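Local coordinates for protein triacylglycerol lipase (Yarrowia lipolytica, PDB 3O0D) that probably hydrolyses triacylglycerols at their ester bonds, as a glycosylated extracellular lipase with the alpha/beta-hydrolase fold, at residues A118-F129 and P190-W200; F108-A118 and L170-N178. One frame throughout, in Å; residues are numbered along the deposited sequence.

In the fold
Both contacts hang on the single run of chain 108-129, which crosses over helix 163-177 and reaches helix 195-206; they share Ala118, and their centres lie about 11 Å apart. They are tied directly, by a probable backbone hydrogen bond from Phe108 N to Cys123 O (2.9 Å), and helix to helix, where Trp200 CH2 packs on Ile173 CG2 at 3.4 Å. At the Pro190 end, contact 1 lies near, without touching, a probable nucleophile elbow and Ser-His-Asp triad (Ser162, Asp230, His289), and the side chain of Val192 comes within about 4 Å of a bound potassium ion. Contact 2 carries the glycan on Asn113.

Contact 1 of 2, residues A118-F129 and P190-W200; sequences ATCDDCLVHNGF and PIVGNAGFANW
Asn194 reaches across to the end of the type I turn Cys120-Cys123 and the start of strand 124-126, and works there as the helix N-cap of 195-206. Its CB lies 4.0 Å from Leu124 O. From there CG turns between the backbone N and the carbonyl carbon (chi1 76°), which folds the amide back over its own helix end. OD1 accepts from Phe197 N at 3.0 Å, the N-H lying above the carbonyl plane, and more weakly from Leu124 N. ND2, at the other tip, makes two weak bonds, to Asp122 O and to Asp122 OD1, whose carboxylate stands nearly perpendicular to the amide. Water 1 ties Asp122 OD2 to Gly196 N.

Beyond this, a single beta bridge pairs Val125 with Gly193: Asn194 N donates to Leu124 O at 3.1 Å, and His126 N to Val192 O at 3.0 Å, almost straight (168°). Beside the bridge Val125 CG1, in one of two modelled conformers, makes a CH-pi contact 3.6 Å from the Phe197 ring centre. Thr119 and Cys120 N lie over one face of the Trp200 indole, while Cys120 SG approaches it obliquely. At the far end Phe129 CZ meets Pro190 CG at 3.5 Å, its ring edge faces Ile191 O, and His126 ND1 sits over one face while accepting from Phe129 N.

Polar grip thus comes from backbone bonds plus one amide that spreads several weak bonds over Asp122 and Leu124, with apolar packing alongside. Not everything is paid for: Cys120 N and Ile191 O are buried without a hydrogen-bonding partner.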
loop_
_atom_site.group_PDB
_atom_site.type_symbol
_atom_site.label_atom_id
_atom_site.label_comp_id
_atom_site.label_asym_id
_atom_site.label_seq_id
_atom_site.Cartn_x
_atom_site.Cartn_y
_atom_site.Cartn_z
ATOM N N ALA A 118 3.453 21.943 -2.044
ATOM C CA ALA A 118 4.011 20.587 -2.149
ATOM C C ALA A 118 3.509 19.768 -3.354
ATOM O O ALA A 118 4.252 18.938 -3.895
ATOM C CB ALA A 118 3.744 19.845 -0.865
ATOM N N THR A 119 2.265 19.990 -3.776
ATOM C CA THR A 119 1.674 19.213 -4.882
ATOM C C THR A 119 1.523 20.001 -6.197
ATOM O O THR A 119 1.571 21.219 -6.215
ATOM C CB THR A 119 0.259 18.729 -4.495
ATOM O OG1 THR A 119 -0.506 19.859 -4.061
ATOM C CG2 THR A 119 0.337 17.810 -3.383
ATOM N N CYS A 120 1.301 19.299 -7.293
ATOM C CA CYS A 120 0.964 19.942 -8.561
ATOM C C CYS A 120 -0.483 20.526 -8.499
ATOM O O CYS A 120 -1.332 20.047 -7.752
ATOM C CB CYS A 120 1.182 18.943 -9.696
ATOM S SG CYS A 120 -0.044 17.664 -9.951
ATOM N N ASP A 121 -0.789 21.584 -9.242
ATOM C CA ASP A 121 -2.162 22.111 -9.123
ATOM C C ASP A 121 -3.235 21.105 -9.572
ATOM O O ASP A 121 -4.354 21.158 -9.083
ATOM C CB ASP A 121 -2.363 23.456 -9.855
ATOM C CG ASP A 121 -1.167 24.392 -9.743
ATOM O OD1 ASP A 121 -0.445 24.420 -8.682
ATOM O OD2 ASP A 121 -0.975 25.135 -10.756
ATOM N N ASP A 122 -2.893 20.163 -10.452
ATOM C CA ASP A 122 -3.877 19.192 -10.893
ATOM C C ASP A 122 -3.672 17.780 -10.180
ATOM O O ASP A 122 -3.911 16.747 -10.758
ATOM C CB ASP A 122 -3.884 19.120 -12.407
ATOM C CG ASP A 122 -5.070 18.342 -12.959
ATOM O OD1 ASP A 122 -6.198 18.358 -12.348
ATOM O OD2 ASP A 122 -4.841 17.691 -14.013
ATOM N N CYS A 123 -3.298 17.814 -8.912
ATOM C CA CYS A 123 -3.008 16.604 -8.098
ATOM C C CYS A 123 -4.240 16.239 -7.267
ATOM O O CYS A 123 -4.294 16.536 -6.053
ATOM C CB CYS A 123 -1.794 16.868 -7.183
ATOM S SG CYS A 123 -1.333 15.569 -6.002
ATOM N N LEU A 124 -5.222 15.595 -7.920
ATOM C CA LEU A 124 -6.525 15.332 -7.388
ATOM C C LEU A 124 -6.662 13.839 -6.983
ATOM O O LEU A 124 -6.223 12.945 -7.745
ATOM C CB LEU A 124 -7.588 15.637 -8.449
ATOM C CG LEU A 124 -7.602 17.070 -9.035
ATOM C CD1 LEU A 124 -8.773 17.236 -9.980
ATOM C CD2 LEU A 124 -7.699 18.054 -7.963
ATOM N N VAL A 125 -7.263 13.629 -5.826
ATOM C CA VAL A 125 -7.380 12.310 -5.264
ATOM C C VAL A 125 -8.761 12.067 -4.664
ATOM O O VAL A 125 -9.416 12.968 -4.074
ATOM C CB VAL A 125 -6.338 12.157 -4.209
ATOM C CG1 VAL A 125 -4.933 12.166 -4.853
ATOM C CG2 VAL A 125 -6.452 13.316 -3.311
ATOM N N HIS A 126 -9.185 10.811 -4.778
ATOM C CA HIS A 126 -10.494 10.402 -4.267
ATOM C C HIS A 126 -10.704 10.876 -2.835
ATOM O O HIS A 126 -9.865 10.721 -1.911
ATOM C CB HIS A 126 -10.393 8.871 -4.361
ATOM C CG HIS A 126 -11.619 8.061 -4.001
ATOM N ND1 HIS A 126 -11.926 7.726 -2.700
ATOM C CD2 HIS A 126 -12.390 7.246 -4.781
ATOM C CE1 HIS A 126 -12.942 6.858 -2.695
ATOM N NE2 HIS A 126 -13.220 6.529 -3.950
ATOM N N ASN A 127 -11.838 11.521 -2.595
ATOM C CA ASN A 127 -12.041 12.141 -1.301
ATOM C C ASN A 127 -12.095 11.147 -0.144
ATOM O O ASN A 127 -11.778 11.450 1.016
ATOM C CB ASN A 127 -13.370 12.930 -1.354
ATOM C CG ASN A 127 -13.650 13.674 -0.071
ATOM N N GLY A 128 -12.511 9.937 -0.431
ATOM C CA GLY A 128 -12.482 8.899 0.545
ATOM C C GLY A 128 -11.026 8.528 0.955
ATOM O O GLY A 128 -10.788 8.286 2.099
ATOM N N PHE A 129 -10.158 8.400 -0.044
ATOM C CA PHE A 129 -8.724 7.962 0.217
ATOM C C PHE A 129 -8.018 9.078 0.945
ATOM O O PHE A 129 -7.179 8.802 1.807
ATOM C CB PHE A 129 -8.002 7.643 -1.091
ATOM C CG PHE A 129 -8.616 6.437 -1.808
ATOM C CD1 PHE A 129 -9.178 5.407 -1.068
ATOM C CD2 PHE A 129 -8.644 6.381 -3.185
ATOM C CE1 PHE A 129 -9.781 4.367 -1.703
ATOM C CE2 PHE A 129 -9.273 5.273 -3.833
ATOM C CZ PHE A 129 -9.815 4.298 -3.051
ATOM N N PRO A 190 -6.163 0.152 -4.421
ATOM C CA PRO A 190 -7.053 0.694 -5.448
ATOM C C PRO A 190 -6.422 1.946 -6.110
ATOM O O PRO A 190 -5.381 2.472 -5.564
ATOM C CB PRO A 190 -8.336 1.045 -4.627
ATOM C CG PRO A 190 -7.837 1.371 -3.207
ATOM C CD PRO A 190 -6.588 0.376 -3.043
ATOM N N ILE A 191 -6.935 2.389 -7.272
ATOM C CA ILE A 191 -6.421 3.586 -7.922
ATOM C C ILE A 191 -6.764 4.831 -7.066
ATOM O O ILE A 191 -7.922 5.007 -6.685
ATOM C CB ILE A 191 -7.065 3.724 -9.296
ATOM C CG1 ILE A 191 -6.859 2.478 -10.126
ATOM C CG2 ILE A 191 -6.385 4.918 -10.081
ATOM C CD1 ILE A 191 -7.798 2.400 -11.345
ATOM N N VAL A 192 -5.775 5.643 -6.742
ATOM C CA VAL A 192 -5.932 6.695 -5.769
ATOM C C VAL A 192 -6.426 8.048 -6.385
ATOM O O VAL A 192 -7.240 8.793 -5.745
ATOM C CB VAL A 192 -4.589 6.814 -4.964
ATOM C CG1 VAL A 192 -4.584 8.038 -4.132
ATOM C CG2 VAL A 192 -4.479 5.512 -3.993
ATOM N N GLY A 193 -5.909 8.383 -7.535
ATOM C CA GLY A 193 -6.158 9.739 -8.120
ATOM C C GLY A 193 -6.179 9.808 -9.617
ATOM O O GLY A 193 -6.249 8.813 -10.328
ATOM N N ASN A 194 -6.039 11.025 -10.128
ATOM C CA ASN A 194 -6.115 11.244 -11.532
ATOM C C ASN A 194 -4.766 11.275 -12.261
ATOM O O ASN A 194 -3.743 10.929 -11.671
ATOM C CB ASN A 194 -6.941 12.566 -11.706
ATOM C CG ASN A 194 -6.092 13.789 -11.381
ATOM O OD1 ASN A 194 -5.097 13.688 -10.640
ATOM N ND2 ASN A 194 -6.458 14.963 -11.964
ATOM N N ALA A 195 -4.751 11.598 -13.556
ATOM C CA ALA A 195 -3.510 11.544 -14.350
ATOM C C ALA A 195 -2.499 12.561 -13.824
ATOM O O ALA A 195 -1.318 12.271 -13.684
ATOM C CB ALA A 195 -3.783 11.718 -15.852
ATOM N N GLY A 196 -2.956 13.769 -13.486
ATOM C CA GLY A 196 -2.060 14.683 -12.783
ATOM C C GLY A 196 -1.369 14.100 -11.568
ATOM O O GLY A 196 -0.147 14.181 -11.496
ATOM N N PHE A 197 -2.136 13.527 -10.620
ATOM C CA PHE A 197 -1.595 12.923 -9.420
ATOM C C PHE A 197 -0.646 11.757 -9.817
ATOM O O PHE A 197 0.495 11.692 -9.352
ATOM C CB PHE A 197 -2.741 12.410 -8.565
ATOM C CG PHE A 197 -2.309 11.588 -7.373
ATOM C CD1 PHE A 197 -1.812 12.163 -6.234
ATOM C CD2 PHE A 197 -2.361 10.186 -7.467
ATOM C CE1 PHE A 197 -1.436 11.381 -5.150
ATOM C CE2 PHE A 197 -1.965 9.334 -6.360
ATOM C CZ PHE A 197 -1.524 9.911 -5.237
ATOM N N ALA A 198 -1.105 10.900 -10.713
ATOM C CA ALA A 198 -0.305 9.672 -11.029
ATOM C C ALA A 198 1.061 10.094 -11.606
ATOM O O ALA A 198 2.084 9.530 -11.252
ATOM C CB ALA A 198 -1.084 8.840 -12.032
ATOM N N ASN A 199 1.079 11.051 -12.536
ATOM C CA ASN A 199 2.322 11.439 -13.167
ATOM C C ASN A 199 3.233 12.197 -12.223
ATOM O O ASN A 199 4.483 12.036 -12.300
ATOM C CB ASN A 199 2.041 12.220 -14.447
ATOM C CG ASN A 199 1.407 11.354 -15.531
ATOM O OD1 ASN A 199 0.433 11.765 -16.186
ATOM N ND2 ASN A 199 1.962 10.142 -15.752
ATOM N N TRP A 200 2.637 12.929 -11.281
ATOM C CA TRP A 200 3.379 13.665 -10.324
ATOM C C TRP A 200 4.054 12.695 -9.338
ATOM O O TRP A 200 5.263 12.828 -9.043
ATOM C CB TRP A 200 2.472 14.676 -9.646
ATOM C CG TRP A 200 3.124 15.344 -8.416
ATOM C CD1 TRP A 200 4.058 16.366 -8.447
ATOM C CD2 TRP A 200 2.880 15.078 -7.064
ATOM N NE1 TRP A 200 4.401 16.721 -7.192
ATOM C CE2 TRP A 200 3.709 15.946 -6.312
ATOM C CE3 TRP A 200 2.053 14.183 -6.377
ATOM C CZ2 TRP A 200 3.699 15.963 -4.911
ATOM C CZ3 TRP A 200 2.063 14.190 -4.996
ATOM C CH2 TRP A 200 2.892 15.063 -4.272
HETATM O O HOH W 1 -5.090 15.340 -14.847
#

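Contact 2 of 2, residues F108-A118 and L170-N178; sequences FDLAANISSTA and LFGINLKVN. With NAG (2-acetamido-2-deoxy-beta-D-glucopyranose), chain H; NAG (2-acetamido-2-deoxy-beta-D-glucopyranose), chain I.
The loop 108-118 runs along the C-terminal half of helix 163-177, with Ile114 CA 6.4 Å from Asn174 CA, after a type II turn from Ala111 to Ile114 that places Asn113 at positive phi (67°). A continuous row of side chains from Phe108 through Ile114 to Ala118 follows from this path, with the Asn113 sugar site beside it. Phe108 lies flat between two aliphatic groups: Leu170 CD2 covers one face in a CH-pi contact, 4.1 Å from the ring centre, and Ile114 CG1 from the same loop covers the opposite face. With chi1 at -167°, the Phe108 ring is carried toward the helix, where its CE2 also comes 3.9 Å from Ile173 CG2, and outside the contact Tyr133 meets the ring edge-to-face.

Ile114 then sends CD1 to Asn174 CA at 3.7 Å, and Ala118 CB rests against Val177 CG2 at 4.0 Å.

At the sugar site, Asn113 points at the helix end and lies beside Asn174 and Asn178. Its ND2 is bonded to C1 of the NAG of chain H (1.5 Å), which leans over Asn174, Leu175 and Asn178 and is held further by Asp145 and His180. The NAG of chain I donates from N2 to Leu110 O at 3.1 Å, nearly straight (177°).

This is an N-glycosylated turn docked on a helix of the alpha/beta-hydrolase fold, its first sugar laid along the protein surface around the helix end.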
loop_
_atom_site.group_PDB
_atom_site.type_symbol
_atom_site.label_atom_id
_atom_site.label_comp_id
_atom_site.label_asym_id
_atom_site.label_seq_id
_atom_site.Cartn_x
_atom_site.Cartn_y
_atom_site.Cartn_z
ATOM N N PHE A 108 -4.897 17.039 -3.217
ATOM C CA PHE A 108 -4.159 16.455 -2.072
ATOM C C PHE A 108 -3.598 17.505 -1.117
ATOM O O PHE A 108 -3.335 17.199 0.046
ATOM C CB PHE A 108 -3.016 15.478 -2.513
ATOM C CG PHE A 108 -2.452 14.636 -1.386
ATOM C CD1 PHE A 108 -3.277 14.022 -0.463
ATOM C CD2 PHE A 108 -1.064 14.437 -1.250
ATOM C CE1 PHE A 108 -2.742 13.258 0.606
ATOM C CE2 PHE A 108 -0.560 13.681 -0.215
ATOM C CZ PHE A 108 -1.375 13.107 0.712
ATOM N N ASP A 109 -3.452 18.769 -1.578
ATOM C CA ASP A 109 -2.961 19.779 -0.646
ATOM C C ASP A 109 -3.977 20.153 0.457
ATOM O O ASP A 109 -3.635 20.820 1.447
ATOM C CB ASP A 109 -2.349 21.016 -1.365
ATOM C CG ASP A 109 -3.377 21.817 -2.156
ATOM O OD1 ASP A 109 -4.569 21.791 -1.770
ATOM O OD2 ASP A 109 -2.984 22.484 -3.173
ATOM N N LEU A 110 -5.200 19.669 0.357
ATOM C CA LEU A 110 -6.124 19.813 1.468
ATOM C C LEU A 110 -5.865 18.836 2.595
ATOM O O LEU A 110 -6.419 18.986 3.672
ATOM C CB LEU A 110 -7.583 19.769 0.969
ATOM C CG LEU A 110 -7.897 20.929 -0.016
ATOM C CD1 LEU A 110 -9.236 20.662 -0.706
ATOM C CD2 LEU A 110 -7.879 22.335 0.653
ATOM N N ALA A 111 -4.995 17.831 2.364
ATOM C CA ALA A 111 -4.772 16.776 3.372
ATOM C C ALA A 111 -3.793 17.241 4.440
ATOM O O ALA A 111 -2.989 18.159 4.190
ATOM C CB ALA A 111 -4.205 15.554 2.681
ATOM N N ALA A 112 -3.825 16.599 5.600
ATOM C CA ALA A 112 -2.965 16.979 6.735
ATOM C C ALA A 112 -1.464 16.974 6.345
ATOM O O ALA A 112 -0.969 16.058 5.633
ATOM C CB ALA A 112 -3.164 16.060 7.905
ATOM N N ASN A 113 -0.744 18.001 6.845
ATOM C CA ASN A 113 0.705 18.099 6.610
ATOM C C ASN A 113 1.174 18.352 5.196
ATOM O O ASN A 113 2.394 18.380 4.933
ATOM C CB ASN A 113 1.453 16.844 7.212
ATOM C CG ASN A 113 2.659 17.250 8.013
ATOM O OD1 ASN A 113 2.677 18.372 8.575
ATOM N ND2 ASN A 113 3.702 16.375 8.068
ATOM N N ILE A 114 0.256 18.529 4.256
ATOM C CA ILE A 114 0.629 18.870 2.918
ATOM C C ILE A 114 0.496 20.372 2.667
ATOM O O ILE A 114 -0.608 20.895 2.620
ATOM C CB ILE A 114 -0.218 18.144 1.888
ATOM C CG1 ILE A 114 -0.308 16.644 2.224
ATOM C CG2 ILE A 114 0.277 18.404 0.520
ATOM C CD1 ILE A 114 1.053 15.879 2.275
ATOM N N SER A 115 1.612 21.034 2.454
ATOM C CA SER A 115 1.586 22.499 2.234
ATOM C C SER A 115 0.984 22.849 0.869
ATOM O O SER A 115 1.075 22.079 -0.092
ATOM C CB SER A 115 3.009 23.062 2.374
ATOM O OG SER A 115 3.737 22.864 1.174
ATOM N N SER A 116 0.366 24.030 0.778
ATOM C CA SER A 116 -0.128 24.543 -0.491
ATOM C C SER A 116 0.875 24.435 -1.673
ATOM O O SER A 116 0.441 24.363 -2.816
ATOM C CB SER A 116 -0.623 26.022 -0.332
ATOM N N THR A 117 2.187 24.401 -1.429
ATOM C CA THR A 117 3.127 24.328 -2.556
ATOM C C THR A 117 3.778 22.933 -2.873
ATOM O O THR A 117 4.522 22.778 -3.864
ATOM C CB THR A 117 4.210 25.416 -2.411
ATOM O OG1 THR A 117 4.891 25.252 -1.159
ATOM C CG2 THR A 117 3.550 26.809 -2.446
ATOM N N ALA A 118 3.453 21.943 -2.044
ATOM C CA ALA A 118 4.011 20.587 -2.149
ATOM C C ALA A 118 3.509 19.768 -3.354
ATOM O O ALA A 118 4.252 18.938 -3.895
ATOM C CB ALA A 118 3.744 19.845 -0.865
ATOM N N LEU A 170 -0.500 7.439 0.077
ATOM C CA LEU A 170 -0.625 8.850 0.437
ATOM C C LEU A 170 0.244 9.217 1.625
ATOM O O LEU A 170 0.846 10.317 1.589
ATOM C CB LEU A 170 -2.120 9.162 0.790
ATOM C CG LEU A 170 -2.945 9.032 -0.453
ATOM C CD1 LEU A 170 -4.491 9.300 -0.060
ATOM C CD2 LEU A 170 -2.523 9.953 -1.505
ATOM N N PHE A 171 0.369 8.329 2.628
ATOM C CA PHE A 171 1.166 8.658 3.795
ATOM C C PHE A 171 2.646 8.685 3.334
ATOM O O PHE A 171 3.452 9.554 3.825
ATOM C CB PHE A 171 0.967 7.641 4.934
ATOM C CG PHE A 171 1.323 8.178 6.238
ATOM C CD1 PHE A 171 0.324 8.572 7.138
ATOM C CD2 PHE A 171 2.684 8.410 6.573
ATOM C CE1 PHE A 171 0.630 9.131 8.392
ATOM C CE2 PHE A 171 3.003 8.986 7.769
ATOM C CZ PHE A 171 1.965 9.371 8.725
ATOM N N GLY A 172 3.042 7.771 2.431
ATOM C CA GLY A 172 4.423 7.851 1.903
ATOM C C GLY A 172 4.729 9.132 1.127
ATOM O O GLY A 172 5.813 9.763 1.237
ATOM N N ILE A 173 3.732 9.610 0.413
ATOM C CA ILE A 173 3.847 10.857 -0.331
ATOM C C ILE A 173 3.991 11.999 0.679
ATOM O O ILE A 173 4.894 12.866 0.469
ATOM C CB ILE A 173 2.690 11.082 -1.290
ATOM C CG1 ILE A 173 2.799 10.089 -2.474
ATOM C CG2 ILE A 173 2.791 12.529 -1.938
ATOM C CD1 ILE A 173 1.464 9.951 -3.181
ATOM N N ASN A 174 3.189 12.004 1.739
ATOM C CA ASN A 174 3.289 12.996 2.878
ATOM C C ASN A 174 4.760 13.018 3.396
ATOM O O ASN A 174 5.406 14.048 3.403
ATOM C CB ASN A 174 2.319 12.635 4.007
ATOM C CG ASN A 174 2.807 13.000 5.327
ATOM O OD1 ASN A 174 3.030 12.159 6.290
ATOM N ND2 ASN A 174 3.028 14.314 5.464
ATOM N N LEU A 175 5.287 11.842 3.750
ATOM C CA LEU A 175 6.639 11.764 4.351
ATOM C C LEU A 175 7.697 12.256 3.337
ATOM O O LEU A 175 8.655 12.951 3.720
ATOM C CB LEU A 175 6.937 10.310 4.738
ATOM C CG LEU A 175 6.209 9.897 5.998
ATOM C CD1 LEU A 175 6.387 8.306 6.232
ATOM C CD2 LEU A 175 6.637 10.632 7.287
ATOM N N LYS A 176 7.551 11.883 2.078
ATOM C CA LYS A 176 8.485 12.200 1.036
ATOM C C LYS A 176 8.506 13.723 0.688
ATOM O O LYS A 176 9.554 14.339 0.669
ATOM C CB LYS A 176 8.136 11.370 -0.185
ATOM C CG LYS A 176 8.805 11.795 -1.456
ATOM C CD LYS A 176 10.174 11.265 -1.564
ATOM C CE LYS A 176 10.241 10.263 -2.709
ATOM N NZ LYS A 176 11.645 9.834 -2.902
ATOM N N VAL A 177 7.363 14.341 0.518
ATOM C CA VAL A 177 7.387 15.782 0.341
ATOM C C VAL A 177 7.797 16.543 1.616
ATOM O O VAL A 177 8.189 17.674 1.527
ATOM C CB VAL A 177 6.052 16.394 -0.229
ATOM C CG1 VAL A 177 5.682 15.817 -1.508
ATOM C CG2 VAL A 177 5.021 16.352 0.719
ATOM N N ASN A 178 7.687 15.927 2.769
ATOM C CA ASN A 178 8.072 16.578 4.030
ATOM C C ASN A 178 9.484 16.241 4.517
ATOM O O ASN A 178 9.774 16.350 5.709
ATOM C CB ASN A 178 7.066 16.383 5.142
ATOM C CG ASN A 178 5.769 17.172 4.853
ATOM O OD1 ASN A 178 4.665 16.601 4.672
ATOM N ND2 ASN A 178 5.921 18.495 4.773
HETATM C C1 NAG H . 4.845 16.776 8.870
HETATM C C2 NAG H . 5.710 15.522 9.128
HETATM C C3 NAG H . 7.002 15.967 9.802
HETATM C C4 NAG H . 7.710 17.043 8.972
HETATM C C5 NAG H . 6.736 18.189 8.844
HETATM C C6 NAG H . 7.265 19.487 8.205
HETATM C C7 NAG H . 4.486 13.432 9.558
HETATM C C8 NAG H . 3.899 12.499 10.576
HETATM N N2 NAG H . 5.068 14.547 10.014
HETATM O O3 NAG H . 7.836 14.806 9.974
HETATM O O4 NAG H . 8.836 17.529 9.709
HETATM O O5 NAG H . 5.594 17.686 8.117
HETATM O O6 NAG H . 7.980 19.136 7.075
HETATM O O7 NAG H . 4.408 13.199 8.364
HETATM C C1 NAG I . -7.007 16.621 7.462
HETATM C C2 NAG I . -8.128 17.532 6.973
HETATM C C3 NAG I . -7.761 18.958 7.373
HETATM C C4 NAG I . -7.364 19.126 8.839
HETATM C C5 NAG I . -6.296 18.105 9.226
HETATM C C6 NAG I . -6.037 17.943 10.718
HETATM C C7 NAG I . -9.334 16.793 5.003
HETATM C C8 NAG I . -9.502 16.784 3.534
HETATM N N2 NAG I . -8.308 17.480 5.544
HETATM O O3 NAG I . -8.818 19.870 7.026
HETATM O O4 NAG I . -6.808 20.433 8.921
HETATM O O5 NAG I . -6.719 16.800 8.827
HETATM O O6 NAG I . -4.732 17.418 10.830
HETATM O O7 NAG I . -10.127 16.179 5.693
#